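Local coordinates for cytochrome C-type biogenesis protein ccmF (Thermus thermophilus, PDB 6ZMQ) that binds heme in the membrane as a cytochrome c heme lyase and probably takes part in heme transport, at residues A[115-120]-A[195-200]; A[202-207]-A[294-299]; A[301-306]-A[330-335]. All coordinates share one frame; numbering follows the deposited sequence.

Contact 1: A[115-120]-A[195-200]; sequences LLWGLL and LGFVGL. With PTY (phosphatidylethanolamine), chain F.
The edge of the W117 indole, led by its NE1, is turned onto the ring face of F197. This is an offset edge-to-face pair: the planes stand at 79° and the centroids of the five-membered ring of W117 and the F197 ring lie 5.0 Å apart. NE1 is the indole atom that comes nearest, 3.2 Å from F197 CD2. W117 CG is anti to the backbone N (chi1 -161°), beside the carbonyl carbon, and the end of the indole comes nearer the other helix than its CB direction suggests. W117 also stacks on Y194 and meets the rings of F152 and F329, so several helices share it. An alanine here would probably open a gap between the helices and leave the F197 face without the indole edge.

The remaining contacts are made by V198, L120 and L195. V198 sets CG2 3.7 Å from L120 O, with the CB of L120 near the same methyl, and its CG1 lies at the edge of the W117 ring. L120 and L195 meet through methyl ends, CD1 of L120 being 3.7 Å from CD2 of L195, and their side chains cross obliquely. Although the CB of L195 points away from segment 115-120, its end turns back to L120; CD2 of L195 also lies 3.7 Å from C37, in one acyl tail of the phosphatidylethanolamine of chain F. L195 therefore joins the helix pair to bound lipid.

The axes of the two segments approach to 9.6 Å and run in broadly the same direction, 37° apart. Such interlocking of buried aromatic and branched side chains between tilted helices, with lipid at one border, is typical of the transmembrane helical bundle of a polytopic membrane protein.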
loop_
_atom_site.group_PDB
_atom_site.type_symbol
_atom_site.label_atom_id
_atom_site.label_comp_id
_atom_site.label_asym_id
_atom_site.label_seq_id
_atom_site.Cartn_x
_atom_site.Cartn_y
_atom_site.Cartn_z
ATOM N N LEU A 115 -6.140 -6.513 -16.343
ATOM C CA LEU A 115 -7.121 -7.604 -16.287
ATOM C C LEU A 115 -7.347 -8.088 -14.847
ATOM O O LEU A 115 -8.493 -8.278 -14.425
ATOM C CB LEU A 115 -6.697 -8.763 -17.195
ATOM C CG LEU A 115 -7.558 -10.045 -17.271
ATOM C CD1 LEU A 115 -9.069 -9.768 -17.338
ATOM C CD2 LEU A 115 -7.141 -10.925 -18.441
ATOM N N LEU A 116 -6.271 -8.273 -14.076
ATOM C CA LEU A 116 -6.422 -8.678 -12.672
ATOM C C LEU A 116 -7.065 -7.563 -11.843
ATOM O O LEU A 116 -7.839 -7.827 -10.914
ATOM C CB LEU A 116 -5.053 -9.092 -12.106
ATOM C CG LEU A 116 -4.806 -9.703 -10.711
ATOM C CD1 LEU A 116 -4.634 -8.683 -9.575
ATOM C CD2 LEU A 116 -5.934 -10.683 -10.357
ATOM N N TRP A 117 -6.778 -6.314 -12.213
ATOM C CA TRP A 117 -7.350 -5.129 -11.584
ATOM C C TRP A 117 -8.858 -5.052 -11.805
ATOM O O TRP A 117 -9.629 -4.838 -10.857
ATOM C CB TRP A 117 -6.646 -3.915 -12.186
ATOM C CG TRP A 117 -6.732 -2.677 -11.430
ATOM C CD1 TRP A 117 -7.486 -2.445 -10.330
ATOM C CD2 TRP A 117 -6.029 -1.461 -11.705
ATOM N NE1 TRP A 117 -7.299 -1.168 -9.900
ATOM C CE2 TRP A 117 -6.406 -0.538 -10.720
ATOM C CE3 TRP A 117 -5.112 -1.067 -12.685
ATOM C CZ2 TRP A 117 -5.925 0.760 -10.691
ATOM C CZ3 TRP A 117 -4.617 0.225 -12.647
ATOM C CH2 TRP A 117 -5.020 1.120 -11.647
ATOM N N GLY A 118 -9.291 -5.204 -13.062
ATOM C CA GLY A 118 -10.710 -5.230 -13.365
ATOM C C GLY A 118 -11.409 -6.445 -12.797
ATOM O O GLY A 118 -12.589 -6.372 -12.456
ATOM N N LEU A 119 -10.682 -7.555 -12.632
ATOM C CA LEU A 119 -11.257 -8.737 -11.988
ATOM C C LEU A 119 -11.527 -8.509 -10.507
ATOM O O LEU A 119 -12.588 -8.892 -9.999
ATOM C CB LEU A 119 -10.343 -9.951 -12.168
ATOM C CG LEU A 119 -10.969 -11.235 -11.628
ATOM C CD1 LEU A 119 -10.791 -12.239 -12.647
ATOM C CD2 LEU A 119 -10.331 -11.770 -10.334
ATOM N N LEU A 120 -10.572 -7.916 -9.791
ATOM C CA LEU A 120 -10.789 -7.648 -8.376
ATOM C C LEU A 120 -11.818 -6.542 -8.171
ATOM O O LEU A 120 -12.549 -6.571 -7.167
ATOM C CB LEU A 120 -9.452 -7.319 -7.705
ATOM C CG LEU A 120 -8.433 -8.467 -7.679
ATOM C CD1 LEU A 120 -7.236 -8.152 -6.792
ATOM C CD2 LEU A 120 -9.076 -9.798 -7.266
ATOM N N LEU A 195 -6.210 -4.829 -4.526
ATOM C CA LEU A 195 -7.165 -5.113 -3.455
ATOM C C LEU A 195 -7.491 -3.870 -2.651
ATOM O O LEU A 195 -8.673 -3.557 -2.432
ATOM C CB LEU A 195 -6.578 -6.168 -2.513
ATOM C CG LEU A 195 -6.497 -7.627 -2.930
ATOM C CD1 LEU A 195 -5.776 -8.458 -1.883
ATOM C CD2 LEU A 195 -7.902 -8.119 -3.127
ATOM N N GLY A 196 -6.445 -3.117 -2.271
ATOM C CA GLY A 196 -6.646 -1.914 -1.487
ATOM C C GLY A 196 -7.466 -0.881 -2.228
ATOM O O GLY A 196 -8.448 -0.365 -1.670
ATOM N N PHE A 197 -7.197 -0.731 -3.546
ATOM C CA PHE A 197 -7.946 0.219 -4.363
ATOM C C PHE A 197 -9.402 -0.184 -4.450
ATOM O O PHE A 197 -10.293 0.650 -4.227
ATOM C CB PHE A 197 -7.334 0.331 -5.766
ATOM C CG PHE A 197 -8.233 1.024 -6.792
ATOM C CD1 PHE A 197 -8.258 2.403 -6.885
ATOM C CD2 PHE A 197 -9.027 0.294 -7.684
ATOM C CE1 PHE A 197 -9.071 3.033 -7.818
ATOM C CE2 PHE A 197 -9.841 0.924 -8.614
ATOM C CZ PHE A 197 -9.858 2.293 -8.684
ATOM N N VAL A 198 -9.653 -1.484 -4.650
ATOM C CA VAL A 198 -11.030 -1.878 -4.898
ATOM C C VAL A 198 -11.802 -1.882 -3.585
ATOM O O VAL A 198 -13.017 -1.615 -3.590
ATOM C CB VAL A 198 -11.103 -3.193 -5.705
ATOM C CG1 VAL A 198 -10.319 -3.032 -6.992
ATOM C CG2 VAL A 198 -10.541 -4.344 -4.957
ATOM N N GLY A 199 -11.087 -1.999 -2.446
ATOM C CA GLY A 199 -11.710 -1.719 -1.163
ATOM C C GLY A 199 -12.162 -0.280 -1.057
ATOM O O GLY A 199 -13.356 -0.018 -0.908
ATOM N N LEU A 200 -11.261 0.661 -1.374
ATOM C CA LEU A 200 -11.628 2.076 -1.353
ATOM C C LEU A 200 -12.551 2.453 -2.511
ATOM O O LEU A 200 -12.999 3.606 -2.577
ATOM C CB LEU A 200 -10.379 2.962 -1.354
ATOM C CG LEU A 200 -9.698 3.248 -0.012
ATOM C CD1 LEU A 200 -8.847 4.489 -0.146
ATOM C CD2 LEU A 200 -10.701 3.416 1.136
HETATM C C1 PTY F . -16.342 -6.973 3.191
HETATM C C2 PTY F . -20.583 -2.826 7.794
HETATM C C3 PTY F . -20.982 -4.138 7.117
HETATM O O4 PTY F . -15.594 -7.401 2.091
HETATM C C5 PTY F . -18.199 -7.673 4.763
HETATM C C6 PTY F . -17.302 -8.090 3.590
HETATM O O7 PTY F . -16.513 -9.182 3.983
HETATM C C8 PTY F . -16.848 -10.447 3.477
HETATM O O10 PTY F . -17.974 -10.818 3.473
HETATM C C11 PTY F . -15.741 -11.360 2.938
HETATM C C12 PTY F . -16.352 -12.553 2.200
HETATM C C13 PTY F . -15.277 -13.474 1.611
HETATM C C14 PTY F . -14.409 -14.070 2.722
HETATM C C15 PTY F . -13.621 -15.272 2.197
HETATM C C16 PTY F . -12.365 -15.434 3.054
HETATM C C17 PTY F . -11.243 -16.114 2.264
HETATM C C18 PTY F . -10.082 -15.176 1.894
HETATM C C19 PTY F . -9.784 -14.099 2.943
HETATM C C20 PTY F . -8.274 -13.894 3.107
HETATM C C21 PTY F . -7.655 -13.237 1.869
HETATM C C22 PTY F . -6.149 -13.057 2.096
HETATM C C23 PTY F . -5.572 -11.906 1.265
HETATM C C24 PTY F . -4.726 -12.474 0.118
HETATM C C25 PTY F . -3.377 -11.752 0.039
HETATM C C26 PTY F . -2.437 -12.474 -0.929
HETATM C C27 PTY F . -0.986 -12.187 -0.547
HETATM C C28 PTY F . -0.124 -13.369 -0.986
HETATM C C29 PTY F . 1.035 -13.570 -0.015
HETATM C C30 PTY F . -14.273 -6.941 2.042
HETATM C C31 PTY F . -13.285 -7.539 1.037
HETATM O O30 PTY F . -13.917 -6.073 2.769
HETATM C C32 PTY F . -13.155 -9.059 1.131
HETATM C C33 PTY F . -11.999 -9.503 0.233
HETATM C C34 PTY F . -11.105 -10.502 0.968
HETATM C C35 PTY F . -9.674 -10.345 0.456
HETATM C C36 PTY F . -9.612 -10.786 -1.009
HETATM C C37 PTY F . -8.234 -11.374 -1.335
HETATM C C38 PTY F . -8.159 -11.834 -2.794
HETATM C C39 PTY F . -6.764 -12.343 -3.158
HETATM C C40 PTY F . -6.879 -13.526 -4.118
HETATM C C41 PTY F . -5.509 -14.159 -4.359
HETATM C C42 PTY F . -5.272 -15.241 -3.309
HETATM C C43 PTY F . -5.162 -16.594 -4.009
HETATM C C44 PTY F . -4.330 -17.516 -3.122
HETATM P P1 PTY F . -20.127 -6.052 5.530
HETATM O O11 PTY F . -19.881 -4.715 6.466
HETATM O O12 PTY F . -21.317 -5.792 4.637
HETATM O O13 PTY F . -20.475 -7.217 6.425
HETATM O O14 PTY F . -18.780 -6.398 4.620
HETATM N N1 PTY F . -21.642 -2.417 8.700
#

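Contact 2: A[202-207]-A[294-299]; sequences VPYAYA and FVTLAF
Y204 and F299 lay their rings on one another across a pair of tilted, oppositely running transmembrane helices, an offset stack inside the bundle. The axes of the short segments approach to 9.1 Å, with N-to-C directions 137° apart. The ring planes differ by 16° and the centroids are 4.2 Å apart, while the two side chains cross at about a right angle. F299 CD2 sits over the centre of the Y204 ring, whereas Y204 CD2 lies over the F299 ring nearer its rim, and the CB of Y204 adds a CH-pi contact to the same F299 face. Both residues hold CG anti to the backbone N (chi1 166° for Y204), beside the carbonyl carbon. T296 CA lies at the edge of the Y204 ring, near its plane, and T296 CG2 is 3.9 Å from Y204 CE1. Y204 OH is hydrogen-bonded to A336 O, and T296 OG1 to F292 O.

Helix 185-213 is kinked at P203, whose N has no bond to the preceding turn. V295 divides its methyls beside this kink: CG2 lies 3.8 Å from P203 CB, and CG1 is 3.6 Å from A207 CB.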
loop_
_atom_site.group_PDB
_atom_site.type_symbol
_atom_site.label_atom_id
_atom_site.label_comp_id
_atom_site.label_asym_id
_atom_site.label_seq_id
_atom_site.Cartn_x
_atom_site.Cartn_y
_atom_site.Cartn_z
ATOM N N VAL A 202 -15.585 0.938 -2.934
ATOM C CA VAL A 202 -16.997 0.778 -2.554
ATOM C C VAL A 202 -17.503 1.821 -1.551
ATOM O O VAL A 202 -18.649 2.265 -1.705
ATOM C CB VAL A 202 -17.302 -0.684 -2.216
ATOM C CG1 VAL A 202 -16.277 -1.276 -1.307
ATOM C CG2 VAL A 202 -18.701 -0.917 -1.608
ATOM N N PRO A 203 -16.715 2.309 -0.567
ATOM C CA PRO A 203 -17.119 3.553 0.132
ATOM C C PRO A 203 -17.293 4.775 -0.756
ATOM O O PRO A 203 -18.297 5.487 -0.576
ATOM C CB PRO A 203 -15.967 3.771 1.134
ATOM C CG PRO A 203 -14.949 2.709 0.786
ATOM C CD PRO A 203 -15.800 1.602 0.328
ATOM N N TYR A 204 -16.365 4.999 -1.712
ATOM C CA TYR A 204 -16.433 6.141 -2.631
ATOM C C TYR A 204 -17.732 6.145 -3.409
ATOM O O TYR A 204 -18.393 7.188 -3.511
ATOM C CB TYR A 204 -15.259 6.115 -3.622
ATOM C CG TYR A 204 -15.424 7.052 -4.822
ATOM C CD1 TYR A 204 -15.164 8.413 -4.693
ATOM C CD2 TYR A 204 -15.816 6.573 -6.087
ATOM C CE1 TYR A 204 -15.300 9.275 -5.766
ATOM C CE2 TYR A 204 -15.966 7.438 -7.165
ATOM C CZ TYR A 204 -15.706 8.786 -6.993
ATOM O OH TYR A 204 -15.830 9.662 -8.049
ATOM N N ALA A 205 -18.121 4.960 -3.902
ATOM C CA ALA A 205 -19.398 4.733 -4.566
ATOM C C ALA A 205 -20.560 5.167 -3.695
ATOM O O ALA A 205 -21.349 6.032 -4.108
ATOM C CB ALA A 205 -19.520 3.249 -4.911
ATOM N N TYR A 206 -20.554 4.706 -2.432
ATOM C CA TYR A 206 -21.571 5.069 -1.449
ATOM C C TYR A 206 -21.590 6.569 -1.209
ATOM O O TYR A 206 -22.669 7.181 -1.203
ATOM C CB TYR A 206 -21.321 4.319 -0.141
ATOM C CG TYR A 206 -22.033 2.983 0.012
ATOM C CD1 TYR A 206 -21.517 1.827 -0.561
ATOM C CD2 TYR A 206 -23.188 2.874 0.773
ATOM C CE1 TYR A 206 -22.140 0.602 -0.405
ATOM C CE2 TYR A 206 -23.815 1.651 0.938
ATOM C CZ TYR A 206 -23.293 0.523 0.344
ATOM O OH TYR A 206 -23.920 -0.691 0.502
ATOM N N ALA A 207 -20.393 7.187 -1.191
ATOM C CA ALA A 207 -20.284 8.624 -0.968
ATOM C C ALA A 207 -20.860 9.410 -2.129
ATOM O O ALA A 207 -21.660 10.330 -1.918
ATOM C CB ALA A 207 -18.839 9.011 -0.757
ATOM N N PHE A 294 -12.384 13.201 1.971
ATOM C CA PHE A 294 -11.277 12.276 2.159
ATOM C C PHE A 294 -11.477 10.981 1.384
ATOM O O PHE A 294 -10.502 10.423 0.879
ATOM C CB PHE A 294 -11.057 11.986 3.641
ATOM C CG PHE A 294 -10.320 13.077 4.368
ATOM C CD1 PHE A 294 -9.393 13.860 3.700
ATOM C CD2 PHE A 294 -10.533 13.303 5.724
ATOM C CE1 PHE A 294 -8.709 14.872 4.358
ATOM C CE2 PHE A 294 -9.850 14.312 6.394
ATOM C CZ PHE A 294 -8.938 15.097 5.707
ATOM N N VAL A 295 -12.715 10.486 1.266
ATOM C CA VAL A 295 -12.903 9.245 0.513
ATOM C C VAL A 295 -12.758 9.499 -0.988
ATOM O O VAL A 295 -12.208 8.653 -1.709
ATOM C CB VAL A 295 -14.236 8.548 0.868
ATOM C CG1 VAL A 295 -15.434 9.348 0.463
ATOM C CG2 VAL A 295 -14.291 7.112 0.296
ATOM N N THR A 296 -13.141 10.701 -1.470
ATOM C CA THR A 296 -12.921 11.012 -2.884
ATOM C C THR A 296 -11.433 11.163 -3.197
ATOM O O THR A 296 -10.925 10.545 -4.149
ATOM C CB THR A 296 -13.690 12.279 -3.278
ATOM O OG1 THR A 296 -15.083 12.125 -2.972
ATOM C CG2 THR A 296 -13.516 12.575 -4.757
ATOM N N LEU A 297 -10.712 11.904 -2.347
ATOM C CA LEU A 297 -9.292 12.160 -2.558
ATOM C C LEU A 297 -8.466 10.891 -2.380
ATOM O O LEU A 297 -7.575 10.612 -3.186
ATOM C CB LEU A 297 -8.820 13.253 -1.601
ATOM C CG LEU A 297 -9.252 14.670 -1.982
ATOM C CD1 LEU A 297 -8.973 15.654 -0.844
ATOM C CD2 LEU A 297 -8.620 15.140 -3.272
ATOM N N ALA A 298 -8.759 10.112 -1.329
ATOM C CA ALA A 298 -8.095 8.835 -1.075
ATOM C C ALA A 298 -8.339 7.821 -2.183
ATOM O O ALA A 298 -7.414 7.102 -2.577
ATOM C CB ALA A 298 -8.565 8.265 0.265
ATOM N N PHE A 299 -9.567 7.772 -2.722
ATOM C CA PHE A 299 -9.890 6.810 -3.770
ATOM C C PHE A 299 -9.178 7.132 -5.080
ATOM O O PHE A 299 -8.603 6.239 -5.720
ATOM C CB PHE A 299 -11.402 6.773 -3.974
ATOM C CG PHE A 299 -11.819 6.092 -5.238
ATOM C CD1 PHE A 299 -11.716 4.718 -5.348
ATOM C CD2 PHE A 299 -12.304 6.822 -6.329
ATOM C CE1 PHE A 299 -12.087 4.080 -6.510
ATOM C CE2 PHE A 299 -12.666 6.174 -7.497
ATOM C CZ PHE A 299 -12.553 4.804 -7.580
#

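Contact 3: A[301-306]-A[330-335]; sequences ATLLGT and LGFFLF. With PTY (phosphatidylethanolamine), chain E.
Segments 301-306 and 330-335 run nearly antiparallel, at 167°, with axes 9.9 Å apart at closest approach and L304 and F333 facing each other at 7.0 Å between their CA atoms. The contact is held by leucine methyls set against phenylalanine rings.

L304 meets F333 through CD2, which stands 3.7 Å above the ring plane and over its centre. The approach is only 11° off the ring normal, so this is a CH-pi contact made squarely on the face. The two side chains cross at about a right angle. A different side of the same ring is used by A301, whose backbone N lies near the plane at the edge, beside CE1.

L303 reaches into the angle between F332 and F333. Its CG is anti to the backbone N (chi1 170°), beside the carbonyl carbon; the methyls beyond it make the contact. CD2 of L303 is 3.6 Å from F332 CD2 and 3.7 Å from F333 CA, and it also sits at the edge of the F333 ring; CD1 of L303 takes a second hold on F332 near CD2 and CE2. F332 is thus engaged at both of its ring positions next to CG, for its CD1 lies 3.9 Å from C18 of the phosphatidylethanolamine of chain E. The same acyl tail continues to F335, where C20 covers one ring face toward the rim and C23 is 3.6 Å from CZ.

In the surrounding bundle, F332 stacks on F151, L303 touches W117 of helix 110-129, T302 packs on F197 and L200 of helix 185-213, and A301 on P267 and L270 of helix 266-284; segment 301-306 thus lies between these helices and the lipid-lined helix 325-345.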
loop_
_atom_site.group_PDB
_atom_site.type_symbol
_atom_site.label_atom_id
_atom_site.label_comp_id
_atom_site.label_asym_id
_atom_site.label_seq_id
_atom_site.Cartn_x
_atom_site.Cartn_y
_atom_site.Cartn_z
ATOM N N ALA A 301 -6.554 9.014 -5.377
ATOM C CA ALA A 301 -5.147 8.842 -5.049
ATOM C C ALA A 301 -4.725 7.389 -5.183
ATOM O O ALA A 301 -3.663 7.099 -5.741
ATOM C CB ALA A 301 -4.890 9.348 -3.632
ATOM N N THR A 302 -5.556 6.464 -4.677
ATOM C CA THR A 302 -5.260 5.039 -4.788
ATOM C C THR A 302 -5.316 4.566 -6.234
ATOM O O THR A 302 -4.566 3.657 -6.602
ATOM C CB THR A 302 -6.219 4.211 -3.925
ATOM O OG1 THR A 302 -6.205 4.701 -2.583
ATOM C CG2 THR A 302 -5.756 2.763 -3.886
ATOM N N LEU A 303 -6.165 5.192 -7.062
ATOM C CA LEU A 303 -6.150 4.954 -8.509
ATOM C C LEU A 303 -4.799 5.295 -9.125
ATOM O O LEU A 303 -4.157 4.451 -9.766
ATOM C CB LEU A 303 -7.246 5.763 -9.205
ATOM C CG LEU A 303 -7.095 5.734 -10.734
ATOM C CD1 LEU A 303 -7.541 4.403 -11.357
ATOM C CD2 LEU A 303 -7.764 6.927 -11.363
ATOM N N LEU A 304 -4.351 6.539 -8.919
ATOM C CA LEU A 304 -3.112 6.985 -9.547
ATOM C C LEU A 304 -1.878 6.357 -8.895
ATOM O O LEU A 304 -0.801 6.338 -9.501
ATOM C CB LEU A 304 -3.034 8.515 -9.531
ATOM C CG LEU A 304 -2.429 9.211 -10.767
ATOM C CD1 LEU A 304 -2.734 8.450 -12.064
ATOM C CD2 LEU A 304 -2.910 10.665 -10.904
ATOM N N GLY A 305 -2.010 5.846 -7.669
ATOM C CA GLY A 305 -0.936 5.077 -7.067
ATOM C C GLY A 305 -0.875 3.648 -7.564
ATOM O O GLY A 305 0.210 3.062 -7.640
ATOM N N THR A 306 -2.028 3.054 -7.890
ATOM C CA THR A 306 -2.008 1.678 -8.368
ATOM C C THR A 306 -1.596 1.618 -9.832
ATOM O O THR A 306 -1.031 0.615 -10.280
ATOM C CB THR A 306 -3.373 1.015 -8.201
ATOM O OG1 THR A 306 -4.407 1.942 -8.535
ATOM C CG2 THR A 306 -3.585 0.610 -6.765
ATOM N N LEU A 330 -5.355 9.436 -16.657
ATOM C CA LEU A 330 -5.430 10.831 -16.228
ATOM C C LEU A 330 -6.848 11.377 -16.370
ATOM O O LEU A 330 -7.343 12.065 -15.466
ATOM C CB LEU A 330 -4.426 11.670 -17.028
ATOM C CG LEU A 330 -4.271 13.178 -16.810
ATOM C CD1 LEU A 330 -2.801 13.546 -16.804
ATOM C CD2 LEU A 330 -4.981 13.952 -17.913
ATOM N N GLY A 331 -7.518 11.055 -17.486
ATOM C CA GLY A 331 -8.919 11.428 -17.649
ATOM C C GLY A 331 -9.844 10.767 -16.642
ATOM O O GLY A 331 -10.797 11.386 -16.159
ATOM N N PHE A 332 -9.553 9.512 -16.288
ATOM C CA PHE A 332 -10.335 8.800 -15.279
ATOM C C PHE A 332 -10.156 9.422 -13.892
ATOM O O PHE A 332 -11.131 9.567 -13.140
ATOM C CB PHE A 332 -9.937 7.322 -15.265
ATOM C CG PHE A 332 -10.800 6.463 -14.383
ATOM C CD1 PHE A 332 -12.179 6.602 -14.378
ATOM C CD2 PHE A 332 -10.225 5.541 -13.527
ATOM C CE1 PHE A 332 -12.970 5.805 -13.548
ATOM C CE2 PHE A 332 -11.001 4.751 -12.684
ATOM C CZ PHE A 332 -12.374 4.882 -12.696
ATOM N N PHE A 333 -8.910 9.782 -13.539
ATOM C CA PHE A 333 -8.596 10.446 -12.270
ATOM C C PHE A 333 -9.299 11.794 -12.155
ATOM O O PHE A 333 -9.850 12.138 -11.094
ATOM C CB PHE A 333 -7.071 10.614 -12.156
ATOM C CG PHE A 333 -6.607 11.444 -10.969
ATOM C CD1 PHE A 333 -6.459 10.851 -9.724
ATOM C CD2 PHE A 333 -6.286 12.801 -11.101
ATOM C CE1 PHE A 333 -6.023 11.584 -8.626
ATOM C CE2 PHE A 333 -5.862 13.540 -10.005
ATOM C CZ PHE A 333 -5.729 12.927 -8.767
ATOM N N LEU A 334 -9.224 12.589 -13.236
ATOM C CA LEU A 334 -9.904 13.879 -13.313
ATOM C C LEU A 334 -11.409 13.724 -13.157
ATOM O O LEU A 334 -12.045 14.506 -12.436
ATOM C CB LEU A 334 -9.575 14.549 -14.649
ATOM C CG LEU A 334 -8.269 15.335 -14.750
ATOM C CD1 LEU A 334 -8.066 15.898 -16.152
ATOM C CD2 LEU A 334 -8.265 16.443 -13.725
ATOM N N PHE A 335 -11.978 12.682 -13.784
ATOM C CA PHE A 335 -13.404 12.382 -13.660
ATOM C C PHE A 335 -13.789 12.032 -12.223
ATOM O O PHE A 335 -14.794 12.540 -11.710
ATOM C CB PHE A 335 -13.759 11.246 -14.630
ATOM C CG PHE A 335 -15.181 10.763 -14.535
ATOM C CD1 PHE A 335 -16.196 11.448 -15.188
ATOM C CD2 PHE A 335 -15.503 9.621 -13.802
ATOM C CE1 PHE A 335 -17.506 11.015 -15.106
ATOM C CE2 PHE A 335 -16.806 9.190 -13.708
ATOM C CZ PHE A 335 -17.810 9.886 -14.364
HETATM C C1 PTY E . -6.085 8.487 -27.888
HETATM C C2 PTY E . -0.556 11.248 -31.500
HETATM C C3 PTY E . -0.778 11.163 -29.990
HETATM O O4 PTY E . -5.963 7.105 -27.718
HETATM C C5 PTY E . -4.054 9.399 -26.685
HETATM C C6 PTY E . -5.590 9.281 -26.673
HETATM O O7 PTY E . -6.071 8.734 -25.457
HETATM C C8 PTY E . -7.222 9.355 -24.907
HETATM O O10 PTY E . -7.768 10.213 -25.514
HETATM C C11 PTY E . -7.787 8.951 -23.531
HETATM C C12 PTY E . -9.144 9.620 -23.218
HETATM C C13 PTY E . -9.439 9.719 -21.706
HETATM C C14 PTY E . -10.884 9.352 -21.327
HETATM C C15 PTY E . -10.971 8.716 -19.930
HETATM C C16 PTY E . -12.305 8.993 -19.214
HETATM C C17 PTY E . -13.022 7.677 -18.868
HETATM C C18 PTY E . -13.916 7.779 -17.623
HETATM C C19 PTY E . -14.764 6.509 -17.468
HETATM C C20 PTY E . -15.897 6.728 -16.457
HETATM C C21 PTY E . -17.049 5.747 -16.702
HETATM C C22 PTY E . -18.408 6.438 -16.522
HETATM C C23 PTY E . -18.803 6.492 -15.042
HETATM C C24 PTY E . -20.223 7.051 -14.885
HETATM C C25 PTY E . -20.732 6.916 -13.447
HETATM C C26 PTY E . -21.024 8.299 -12.860
HETATM C C27 PTY E . -22.256 8.255 -11.957
HETATM C C28 PTY E . -22.215 9.466 -11.029
HETATM C C29 PTY E . -23.612 9.821 -10.533
HETATM C C30 PTY E . -6.891 6.391 -28.489
HETATM C C31 PTY E . -8.325 6.228 -27.982
HETATM O O30 PTY E . -6.574 5.931 -29.536
HETATM C C32 PTY E . -8.297 5.695 -26.549
HETATM C C33 PTY E . -9.682 5.756 -25.901
HETATM C C34 PTY E . -9.658 4.997 -24.571
HETATM C C35 PTY E . -11.015 5.113 -23.873
HETATM C C36 PTY E . -11.271 3.903 -22.972
HETATM C C37 PTY E . -12.776 3.660 -22.859
HETATM C C38 PTY E . -13.212 3.789 -21.398
HETATM C C39 PTY E . -14.736 3.755 -21.275
HETATM C C40 PTY E . -15.255 5.165 -20.986
HETATM C C41 PTY E . -16.715 5.133 -20.529
HETATM C C42 PTY E . -17.641 5.293 -21.734
HETATM C C43 PTY E . -18.995 5.819 -21.269
HETATM C C44 PTY E . -19.995 4.668 -21.284
HETATM P P1 PTY E . -3.055 10.356 -28.976
HETATM O O11 PTY E . -1.595 10.065 -29.689
HETATM O O12 PTY E . -3.002 11.683 -28.259
HETATM O O13 PTY E . -4.089 10.450 -30.070
HETATM O O14 PTY E . -3.484 9.132 -27.945
HETATM N N1 PTY E . -1.017 12.538 -31.982
#

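In the fold
The three contacts follow each other along the chain but are interlaced in space, their centres 12 to 14 Å apart. Helix 185-213 serves contacts 1 and 2, and helix 288-307 serves contacts 2 and 3. F197 is a junction: its CE1 lies 3.5 Å from F299 CE1, and its CD1 is 3.5 Å from L303 N, so contact 1 touches both others. Contacts 2 and 3 adjoin only in sequence. Two lipids border the group, that of chain F at contact 1 and that of chain E at contact 3. Heme is more distant: the P203 side chain in contact 2 lies about 13 Å from it, and about 8 Å from that of the heme-binding R224.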